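PDB 3QAY: endolysin from Clostridium phage phiCD27, which probably cleaves the bond between N-acetylmuramic acid and L-alanine in the peptidoglycan of Clostridium difficile, as a zinc-dependent amidase. Local coordinates for residues Y28-S33 with E145-D150; N63-Y68 with R130-N135; G117-N122 with Y155-K160. All blocks are in the same frame, centred on the assembly; numbering follows the deposited sequence.

The three contacts tie together different parts of one alpha/beta amidase domain. Interactions 1 and 3 are neighbours, their centres about 12 Å apart, and form continuous packing: Phe-147 CE2 lies 3.5 Å from Ala-158 CB, and Phe-147 CB lies 3.5 Å from Phe-120 CE1. Interaction 2 stands apart, with its centre about 19 Å from that of interaction 1 and about 28 Å from that of interaction 3, on the other side of the chain's centre from the latter. The zinc ion, held by His-10, Glu-27 and His-85, is about 8 Å from the side chain of Glu-65 in interaction 2 and about 10 Å from that of Tyr-30 in interaction 1.

Interaction 1 of 3, residues Y28-S33 with E145-D150; sequences YQYNKS and ESFFCD
Tyr-30, on helix 27-44, meets Phe-147 at the corner the chain turns at 147, in strand 140-148; the backbones stay well separated, the nearest CA atoms being those of Tyr-30 and Cys-149 at 8.9 Å. Two long aromatic side chains suit this gap. They form a T-shaped (edge-to-face) pair, the edge of Phe-147 directed at the face of Tyr-30, with ring planes at 79° and centroids 5.0 Å apart. CE2 and CZ of Phe-147 do the touching, and the closest approach is 3.6 Å from Phe-147 CE2 to Tyr-30 CE2. Phe-147 CG sits between its own backbone N and carbonyl carbon (chi1 59°), a torsion that swings the ring toward the helix although the CB bond does not point there. Beside the rings, Ser-146 OG is hydrogen-bonded to water 1 (OG to the water oxygen 2.7 Å), and Asn-31 ND2 donates a weak bond to the same water. Ile-166 and the ring of His-163, both on helix 152-175, also pack on Tyr-30. Helix 27-44 begins with the zinc ligand Glu-27, and Ser-146 pairs through its backbone with the zinc ligand His-85, so the aromatic pair joins helix and sheet layers of the alpha/beta amidase fold beside the metal site.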
loop_
_atom_site.group_PDB
_atom_site.type_symbol
_atom_site.label_atom_id
_atom_site.label_comp_id
_atom_site.label_asym_id
_atom_site.label_seq_id
_atom_site.Cartn_x
_atom_site.Cartn_y
_atom_site.Cartn_z
ATOM N N TYR A 28 -7.552 5.402 -4.995
ATOM C CA TYR A 28 -8.381 4.594 -4.096
ATOM C C TYR A 28 -8.934 3.353 -4.789
ATOM O O TYR A 28 -8.823 2.244 -4.258
ATOM C CB TYR A 28 -9.523 5.430 -3.519
ATOM C CG TYR A 28 -10.549 4.633 -2.746
ATOM C CD1 TYR A 28 -10.330 4.276 -1.418
ATOM C CD2 TYR A 28 -11.746 4.246 -3.340
ATOM C CE1 TYR A 28 -11.283 3.552 -0.701
ATOM C CE2 TYR A 28 -12.694 3.518 -2.637
ATOM C CZ TYR A 28 -12.460 3.175 -1.322
ATOM O OH TYR A 28 -13.407 2.454 -0.627
ATOM N N GLN A 29 -9.512 3.543 -5.976
ATOM C CA GLN A 29 -10.115 2.448 -6.734
ATOM C C GLN A 29 -9.070 1.397 -7.117
ATOM O O GLN A 29 -9.323 0.204 -6.955
ATOM C CB GLN A 29 -10.833 2.956 -7.994
ATOM C CG GLN A 29 -12.052 3.867 -7.733
ATOM C CD GLN A 29 -13.209 3.165 -7.014
ATOM O OE1 GLN A 29 -13.361 1.941 -7.086
ATOM N NE2 GLN A 29 -14.022 3.945 -6.309
ATOM N N TYR A 30 -7.907 1.827 -7.617
ATOM C CA TYR A 30 -6.841 0.870 -7.963
ATOM C C TYR A 30 -6.474 0.010 -6.756
ATOM O O TYR A 30 -6.465 -1.220 -6.835
ATOM C CB TYR A 30 -5.575 1.560 -8.499
ATOM C CG TYR A 30 -4.517 0.545 -8.897
ATOM C CD1 TYR A 30 -4.564 -0.077 -10.135
ATOM C CD2 TYR A 30 -3.509 0.169 -8.015
ATOM C CE1 TYR A 30 -3.623 -1.022 -10.504
ATOM C CE2 TYR A 30 -2.559 -0.783 -8.369
ATOM C CZ TYR A 30 -2.622 -1.372 -9.615
ATOM O OH TYR A 30 -1.693 -2.316 -9.979
ATOM N N ASN A 31 -6.195 0.665 -5.635
ATOM C CA ASN A 31 -5.764 -0.039 -4.428
ATOM C C ASN A 31 -6.869 -0.872 -3.771
ATOM O O ASN A 31 -6.589 -1.900 -3.161
ATOM C CB ASN A 31 -5.127 0.947 -3.437
ATOM C CG ASN A 31 -3.765 1.457 -3.914
ATOM O OD1 ASN A 31 -3.470 2.653 -3.835
ATOM N ND2 ASN A 31 -2.938 0.554 -4.413
ATOM N N LYS A 32 -8.121 -0.448 -3.924
ATOM C CA LYS A 32 -9.269 -1.280 -3.549
ATOM C C LYS A 32 -9.260 -2.602 -4.341
ATOM O O LYS A 32 -9.607 -3.659 -3.806
ATOM C CB LYS A 32 -10.579 -0.505 -3.770
ATOM C CG LYS A 32 -11.859 -1.306 -3.567
ATOM C CD LYS A 32 -13.099 -0.457 -3.812
ATOM C CE LYS A 32 -14.378 -1.236 -3.507
ATOM N NZ LYS A 32 -15.598 -0.405 -3.730
ATOM N N SER A 33 -8.861 -2.532 -5.608
ATOM C CA SER A 33 -8.741 -3.717 -6.466
ATOM C C SER A 33 -7.493 -4.551 -6.175
ATOM O O SER A 33 -7.563 -5.770 -6.165
ATOM C CB SER A 33 -8.756 -3.319 -7.948
ATOM O OG SER A 33 -10.049 -2.903 -8.342
ATOM N N GLU A 145 3.875 3.205 -1.910
ATOM C CA GLU A 145 3.463 4.019 -3.042
ATOM C C GLU A 145 3.945 3.282 -4.296
ATOM O O GLU A 145 5.063 3.509 -4.769
ATOM C CB GLU A 145 4.093 5.415 -2.948
ATOM C CG GLU A 145 3.760 6.164 -1.649
ATOM C CD GLU A 145 2.746 7.286 -1.827
ATOM O OE1 GLU A 145 2.416 7.636 -2.977
ATOM O OE2 GLU A 145 2.294 7.837 -0.805
ATOM N N SER A 146 3.090 2.401 -4.817
ATOM C CA SER A 146 3.481 1.424 -5.852
ATOM C C SER A 146 3.967 2.055 -7.152
ATOM O O SER A 146 4.950 1.592 -7.742
ATOM C CB SER A 146 2.312 0.481 -6.167
ATOM O OG SER A 146 2.024 -0.378 -5.076
ATOM N N PHE A 147 3.250 3.079 -7.604
ATOM C CA PHE A 147 3.589 3.841 -8.806
ATOM C C PHE A 147 2.754 5.127 -8.824
ATOM O O PHE A 147 1.915 5.321 -7.941
ATOM C CB PHE A 147 3.349 3.017 -10.082
ATOM C CG PHE A 147 1.927 2.538 -10.252
ATOM C CD1 PHE A 147 0.970 3.349 -10.858
ATOM C CD2 PHE A 147 1.546 1.279 -9.812
ATOM C CE1 PHE A 147 -0.340 2.913 -11.007
ATOM C CE2 PHE A 147 0.244 0.836 -9.961
ATOM C CZ PHE A 147 -0.699 1.652 -10.557
ATOM N N PHE A 148 2.984 5.996 -9.811
ATOM C CA PHE A 148 2.261 7.273 -9.899
ATOM C C PHE A 148 0.936 7.132 -10.647
ATOM O O PHE A 148 0.896 6.696 -11.795
ATOM C CB PHE A 148 3.133 8.357 -10.545
ATOM C CG PHE A 148 4.135 8.973 -9.601
ATOM C CD1 PHE A 148 4.032 10.305 -9.221
ATOM C CD2 PHE A 148 5.167 8.210 -9.074
ATOM C CE1 PHE A 148 4.956 10.874 -8.347
ATOM C CE2 PHE A 148 6.092 8.769 -8.189
ATOM C CZ PHE A 148 5.985 10.103 -7.830
ATOM N N CYS A 149 -0.155 7.512 -9.994
ATOM C CA CYS A 149 -1.477 7.428 -10.613
ATOM C C CYS A 149 -1.710 8.514 -11.675
ATOM O O CYS A 149 -2.713 8.469 -12.391
ATOM C CB CYS A 149 -2.569 7.493 -9.548
ATOM S SG CYS A 149 -2.861 9.149 -8.916
ATOM N N ASP A 150 -0.793 9.477 -11.777
ATOM C CA ASP A 150 -0.905 10.565 -12.757
ATOM C C ASP A 150 0.165 10.477 -13.854
ATOM O O ASP A 150 0.399 11.447 -14.573
ATOM C CB ASP A 150 -0.860 11.930 -12.049
ATOM C CG ASP A 150 0.454 12.183 -11.318
ATOM O OD1 ASP A 150 1.245 11.227 -11.133
ATOM O OD2 ASP A 150 0.696 13.344 -10.919
HETATM O O HOH W 1 -0.221 0.480 -3.936
#

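Interaction 2 of 3, residues N63-Y68 with R130-N135; sequences NEEKSY and RLYILN
Lys-66 lies along one face of the Tyr-132 ring, its aliphatic chain making the apolar part of the contact. CB stands over the ring in a CH-pi arrangement, 3.8 Å from the centroid of Tyr-132 and 17° off the ring normal. Further along, Lys-66 CG comes within 3.6 Å of Tyr-132 CD1, CD lies near CG of the ring, and CE reaches Tyr-132 CB. Because Lys-66 is extended throughout, with CG anti to the backbone N (chi1 179°), its methylenes run from the hydroxyl end of the tyrosine back toward the opposite backbone. At the phenol end, Tyr-132 OH is 3.8 Å from Glu-65 CB. Lysine suits this solvent-facing place, its methylenes packing on the aromatic face while the ammonium group stays hydrated. The contact joins helix 64-75, which leads into strand 80-87, to the short helix 132-135 before strand 140-148, in the alpha/beta amidase fold. Two waters extend it. Tyr-132 OH is 2.6 Å from the oxygen of water 2, which lies in the ring plane at its edge and donates to Glu-65 OE1 at 2.7 Å, bridging carboxylate and phenol. Lys-66 NZ donates to water 3 at 3.0 Å, and the same water donates to Asn-135 OD1. Phenol and carboxylate have further partners: Lys-69 NZ bonds to Tyr-132 OH, and Glu-65 OE2 accepts from Thr-19 OG1 and Ser-11 OG, which help to hold the carboxylate; the side chain of Glu-65 is about 8 Å from the zinc ion.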
loop_
_atom_site.group_PDB
_atom_site.type_symbol
_atom_site.label_atom_id
_atom_site.label_comp_id
_atom_site.label_asym_id
_atom_site.label_seq_id
_atom_site.Cartn_x
_atom_site.Cartn_y
_atom_site.Cartn_z
ATOM N N ASN A 63 -10.755 12.968 8.281
ATOM C CA ASN A 63 -10.244 12.727 9.630
ATOM C C ASN A 63 -10.706 11.389 10.204
ATOM O O ASN A 63 -10.024 10.808 11.047
ATOM C CB ASN A 63 -10.631 13.878 10.566
ATOM C CG ASN A 63 -9.981 15.196 10.169
ATOM O OD1 ASN A 63 -10.650 16.225 10.057
ATOM N ND2 ASN A 63 -8.669 15.166 9.942
ATOM N N GLU A 64 -11.842 10.889 9.719
ATOM C CA GLU A 64 -12.384 9.610 10.180
ATOM C C GLU A 64 -11.625 8.368 9.651
ATOM O O GLU A 64 -11.856 7.259 10.130
ATOM C CB GLU A 64 -13.877 9.530 9.846
ATOM C CG GLU A 64 -14.719 10.589 10.573
ATOM C CD GLU A 64 -16.147 10.678 10.059
ATOM O OE1 GLU A 64 -16.881 9.673 10.135
ATOM O OE2 GLU A 64 -16.539 11.771 9.593
ATOM N N GLU A 65 -10.725 8.552 8.683
ATOM C CA GLU A 65 -9.918 7.438 8.162
ATOM C C GLU A 65 -8.987 6.889 9.252
ATOM O O GLU A 65 -8.869 5.670 9.434
ATOM C CB GLU A 65 -9.113 7.873 6.927
ATOM C CG GLU A 65 -9.973 8.237 5.713
ATOM C CD GLU A 65 -9.183 8.897 4.574
ATOM O OE1 GLU A 65 -7.936 8.955 4.635
ATOM O OE2 GLU A 65 -9.823 9.365 3.610
ATOM N N LYS A 66 -8.340 7.799 9.976
ATOM C CA LYS A 66 -7.495 7.442 11.116
ATOM C C LYS A 66 -8.301 6.729 12.203
ATOM O O LYS A 66 -7.931 5.639 12.641
ATOM C CB LYS A 66 -6.833 8.700 11.693
ATOM C CG LYS A 66 -5.933 8.454 12.901
ATOM C CD LYS A 66 -5.193 9.720 13.314
ATOM C CE LYS A 66 -4.265 9.449 14.483
ATOM N NZ LYS A 66 -3.449 10.635 14.851
ATOM N N SER A 67 -9.404 7.347 12.622
ATOM C CA SER A 67 -10.262 6.810 13.680
ATOM C C SER A 67 -10.812 5.430 13.347
ATOM O O SER A 67 -11.027 4.616 14.241
ATOM C CB SER A 67 -11.437 7.756 13.945
ATOM O OG SER A 67 -11.010 9.101 13.987
ATOM N N TYR A 68 -11.048 5.172 12.061
ATOM C CA TYR A 68 -11.515 3.863 11.619
ATOM C C TYR A 68 -10.380 2.837 11.593
ATOM O O TYR A 68 -10.524 1.740 12.127
ATOM C CB TYR A 68 -12.158 3.959 10.232
ATOM C CG TYR A 68 -12.685 2.639 9.715
ATOM C CD1 TYR A 68 -13.898 2.126 10.164
ATOM C CD2 TYR A 68 -11.966 1.898 8.782
ATOM C CE1 TYR A 68 -14.382 0.914 9.693
ATOM C CE2 TYR A 68 -12.441 0.685 8.308
ATOM C CZ TYR A 68 -13.639 0.196 8.772
ATOM O OH TYR A 68 -14.105 -1.002 8.292
ATOM N N ARG A 130 6.083 11.126 10.566
ATOM C CA ARG A 130 4.967 12.049 10.743
ATOM C C ARG A 130 3.616 11.421 10.419
ATOM O O ARG A 130 2.580 11.941 10.830
ATOM C CB ARG A 130 5.169 13.296 9.879
ATOM C CG ARG A 130 6.393 14.101 10.251
ATOM C CD ARG A 130 6.594 15.271 9.309
ATOM N NE ARG A 130 7.022 14.838 7.980
ATOM C CZ ARG A 130 7.263 15.662 6.959
ATOM N NH1 ARG A 130 7.121 16.982 7.100
ATOM N NH2 ARG A 130 7.646 15.164 5.786
ATOM N N LEU A 131 3.618 10.315 9.680
ATOM C CA LEU A 131 2.373 9.711 9.230
ATOM C C LEU A 131 1.764 8.886 10.352
ATOM O O LEU A 131 2.444 8.062 10.963
ATOM C CB LEU A 131 2.600 8.838 7.994
ATOM C CG LEU A 131 3.197 9.568 6.789
ATOM C CD1 LEU A 131 3.490 8.586 5.653
ATOM C CD2 LEU A 131 2.278 10.680 6.317
ATOM N N TYR A 132 0.479 9.108 10.609
ATOM C CA TYR A 132 -0.216 8.423 11.691
ATOM C C TYR A 132 -0.292 6.919 11.479
ATOM O O TYR A 132 -0.272 6.159 12.444
ATOM C CB TYR A 132 -1.625 8.996 11.904
ATOM C CG TYR A 132 -2.640 8.626 10.840
ATOM C CD1 TYR A 132 -3.257 7.376 10.832
ATOM C CD2 TYR A 132 -2.994 9.536 9.844
ATOM C CE1 TYR A 132 -4.189 7.042 9.858
ATOM C CE2 TYR A 132 -3.922 9.212 8.873
ATOM C CZ TYR A 132 -4.520 7.968 8.886
ATOM O OH TYR A 132 -5.445 7.649 7.915
ATOM N N ILE A 133 -0.383 6.482 10.223
ATOM C CA ILE A 133 -0.519 5.060 9.947
ATOM C C ILE A 133 0.769 4.333 10.339
ATOM O O ILE A 133 0.742 3.138 10.635
ATOM C CB ILE A 133 -0.905 4.784 8.465
ATOM C CG1 ILE A 133 -1.495 3.375 8.316
ATOM C CG2 ILE A 133 0.301 4.979 7.537
ATOM C CD1 ILE A 133 -2.734 3.127 9.145
ATOM N N LEU A 134 1.877 5.074 10.372
ATOM C CA LEU A 134 3.174 4.552 10.803
ATOM C C LEU A 134 3.487 4.812 12.281
ATOM O O LEU A 134 3.990 3.932 12.971
ATOM C CB LEU A 134 4.285 5.155 9.941
ATOM C CG LEU A 134 4.162 4.885 8.445
ATOM C CD1 LEU A 134 5.271 5.592 7.682
ATOM C CD2 LEU A 134 4.179 3.388 8.179
ATOM N N ASN A 135 3.206 6.015 12.769
ATOM C CA ASN A 135 3.566 6.365 14.152
ATOM C C ASN A 135 2.526 5.990 15.219
ATOM O O ASN A 135 2.786 6.147 16.413
ATOM C CB ASN A 135 3.975 7.842 14.262
ATOM C CG ASN A 135 2.803 8.817 14.123
ATOM O OD1 ASN A 135 1.685 8.551 14.569
ATOM N ND2 ASN A 135 3.079 9.977 13.530
HETATM O O HOH W 2 -6.079 9.732 6.442
HETATM O O HOH W 3 -0.452 10.128 15.083
#

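Interaction 3 of 3, residues G117-N122 with Y155-K160; sequences GTVFKN and YDKAKK. With PO4 (phosphate ion), chain H.
Lys-157 reaches from helix 152-175 to the loop 117-122, and its side chain runs along that loop, meeting it at CB, CD, CE and NZ. CB rests 3.9 Å from Phe-120 CE1 and 4.1 Å from Val-119 CG1, meeting the aromatic ring obliquely. CG carries the chain on to CD, which lies beside the same valine methyl and comes 3.5 Å from Val-119 O; CE follows at 3.4 Å from that oxygen. The tip closes the contact: NZ donates a hydrogen bond of 3.0 Å to Val-119 O, in the carbonyl plane and with a C=O...N angle of 153°. Beyond CG the chain is fully extended (chi2 172°), which carries the ammonium group from the helix to the loop carbonyl. Lysine combines an apolar stem for the Val-119 and Phe-120 side chains with a donor for the loop backbone. Phe-120 CZ lies 4.4 Å from Ala-158 CB, a looser apolar contact. Lys-121 NZ donates a hydrogen bond to O1 of a phosphate ion, probably from the crystallisation liquor. The loop links helix 103-116 to strand 122-127; Phe-120 also touches Asp-154 and Ile-166, and Val-119 touches Leu-161, so the loop is seated on helix 152-175, whose Tyr-155 packs on Phe-147 of strand 140-148.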
loop_
_atom_site.group_PDB
_atom_site.type_symbol
_atom_site.label_atom_id
_atom_site.label_comp_id
_atom_site.label_asym_id
_atom_site.label_seq_id
_atom_site.Cartn_x
_atom_site.Cartn_y
_atom_site.Cartn_z
ATOM N N GLY A 117 11.380 -2.088 -8.251
ATOM C CA GLY A 117 12.441 -1.481 -9.055
ATOM C C GLY A 117 12.824 -2.241 -10.314
ATOM O O GLY A 117 13.455 -1.686 -11.211
ATOM N N THR A 118 12.444 -3.512 -10.378
ATOM C CA THR A 118 12.648 -4.330 -11.565
ATOM C C THR A 118 11.772 -3.890 -12.750
ATOM O O THR A 118 12.067 -4.223 -13.906
ATOM C CB THR A 118 12.355 -5.806 -11.241
ATOM O OG1 THR A 118 13.024 -6.650 -12.186
ATOM C CG2 THR A 118 10.860 -6.071 -11.269
ATOM N N VAL A 119 10.698 -3.155 -12.455
ATOM C CA VAL A 119 9.745 -2.676 -13.463
ATOM C C VAL A 119 9.609 -1.146 -13.472
ATOM O O VAL A 119 9.584 -0.524 -14.534
ATOM C CB VAL A 119 8.359 -3.295 -13.220
ATOM C CG1 VAL A 119 7.336 -2.731 -14.191
ATOM C CG2 VAL A 119 8.449 -4.822 -13.327
ATOM N N PHE A 120 9.519 -0.558 -12.284
ATOM C CA PHE A 120 9.413 0.887 -12.118
ATOM C C PHE A 120 10.758 1.499 -11.727
ATOM O O PHE A 120 11.714 0.787 -11.409
ATOM C CB PHE A 120 8.396 1.205 -11.017
ATOM C CG PHE A 120 7.035 0.638 -11.270
ATOM C CD1 PHE A 120 6.125 1.322 -12.059
ATOM C CD2 PHE A 120 6.661 -0.583 -10.723
ATOM C CE1 PHE A 120 4.870 0.798 -12.307
ATOM C CE2 PHE A 120 5.403 -1.113 -10.964
ATOM C CZ PHE A 120 4.504 -0.423 -11.756
ATOM N N LYS A 121 10.823 2.827 -11.738
ATOM C CA LYS A 121 11.969 3.529 -11.167
ATOM C C LYS A 121 11.999 3.283 -9.658
ATOM O O LYS A 121 10.995 3.503 -8.981
ATOM C CB LYS A 121 11.861 5.028 -11.438
ATOM C CG LYS A 121 12.950 5.869 -10.783
ATOM C CD LYS A 121 12.646 7.347 -10.935
ATOM C CE LYS A 121 13.808 8.203 -10.489
ATOM N NZ LYS A 121 14.901 8.237 -11.506
ATOM N N ASN A 122 13.134 2.819 -9.138
ATOM C CA ASN A 122 13.294 2.649 -7.692
ATOM C C ASN A 122 13.636 3.992 -7.056
ATOM O O ASN A 122 14.785 4.425 -7.093
ATOM C CB ASN A 122 14.381 1.612 -7.376
ATOM C CG ASN A 122 14.469 1.281 -5.889
ATOM O OD1 ASN A 122 13.927 1.992 -5.034
ATOM N ND2 ASN A 122 15.159 0.190 -5.575
ATOM N N TYR A 155 1.313 3.671 -15.236
ATOM C CA TYR A 155 0.050 2.933 -15.225
ATOM C C TYR A 155 -0.005 1.875 -16.338
ATOM O O TYR A 155 -0.566 0.792 -16.139
ATOM C CB TYR A 155 -1.139 3.891 -15.327
ATOM C CG TYR A 155 -2.502 3.232 -15.187
ATOM C CD1 TYR A 155 -2.743 2.270 -14.212
ATOM C CD2 TYR A 155 -3.556 3.598 -16.013
ATOM C CE1 TYR A 155 -3.997 1.677 -14.082
ATOM C CE2 TYR A 155 -4.806 3.015 -15.886
ATOM C CZ TYR A 155 -5.021 2.055 -14.923
ATOM O OH TYR A 155 -6.265 1.483 -14.806
ATOM N N ASP A 156 0.583 2.184 -17.492
ATOM C CA ASP A 156 0.717 1.196 -18.571
ATOM C C ASP A 156 1.556 -0.005 -18.120
ATOM O O ASP A 156 1.226 -1.145 -18.438
ATOM C CB ASP A 156 1.337 1.821 -19.826
ATOM C CG ASP A 156 0.382 2.755 -20.553
ATOM O OD1 ASP A 156 -0.841 2.687 -20.310
ATOM O OD2 ASP A 156 0.860 3.555 -21.377
ATOM N N LYS A 157 2.633 0.251 -17.383
ATOM C CA LYS A 157 3.436 -0.833 -16.807
ATOM C C LYS A 157 2.609 -1.668 -15.833
ATOM O O LYS A 157 2.687 -2.891 -15.850
ATOM C CB LYS A 157 4.667 -0.292 -16.085
ATOM C CG LYS A 157 5.791 0.175 -16.996
ATOM C CD LYS A 157 6.869 0.864 -16.167
ATOM C CE LYS A 157 8.063 1.268 -17.012
ATOM N NZ LYS A 157 9.094 1.935 -16.189
ATOM N N ALA A 158 1.811 -0.998 -15.004
ATOM C CA ALA A 158 0.983 -1.671 -14.004
ATOM C C ALA A 158 -0.052 -2.572 -14.660
ATOM O O ALA A 158 -0.230 -3.719 -14.248
ATOM C CB ALA A 158 0.291 -0.643 -13.098
ATOM N N LYS A 159 -0.736 -2.047 -15.674
ATOM C CA LYS A 159 -1.689 -2.838 -16.454
ATOM C C LYS A 159 -1.023 -3.991 -17.228
ATOM O O LYS A 159 -1.655 -5.020 -17.472
ATOM C CB LYS A 159 -2.486 -1.942 -17.401
ATOM C CG LYS A 159 -3.485 -1.050 -16.679
ATOM C CD LYS A 159 -4.405 -0.312 -17.647
ATOM C CE LYS A 159 -3.675 0.774 -18.424
ATOM N NZ LYS A 159 -4.578 1.476 -19.376
ATOM N N LYS A 160 0.244 -3.827 -17.597
ATOM C CA LYS A 160 1.013 -4.922 -18.199
ATOM C C LYS A 160 1.282 -6.017 -17.164
ATOM O O LYS A 160 1.019 -7.191 -17.420
ATOM C CB LYS A 160 2.319 -4.402 -18.812
ATOM C CG LYS A 160 3.218 -5.471 -19.412
ATOM C CD LYS A 160 4.262 -4.862 -20.352
ATOM C CE LYS A 160 5.262 -5.905 -20.843
ATOM N NZ LYS A 160 5.929 -5.478 -22.122
HETATM P P PO4 H . 17.127 5.223 -11.979
HETATM O O1 PO4 H . 15.915 5.794 -12.681
HETATM O O2 PO4 H . 18.386 5.675 -12.694
HETATM O O3 PO4 H . 17.182 5.662 -10.537
HETATM O O4 PO4 H . 17.047 3.716 -12.041
#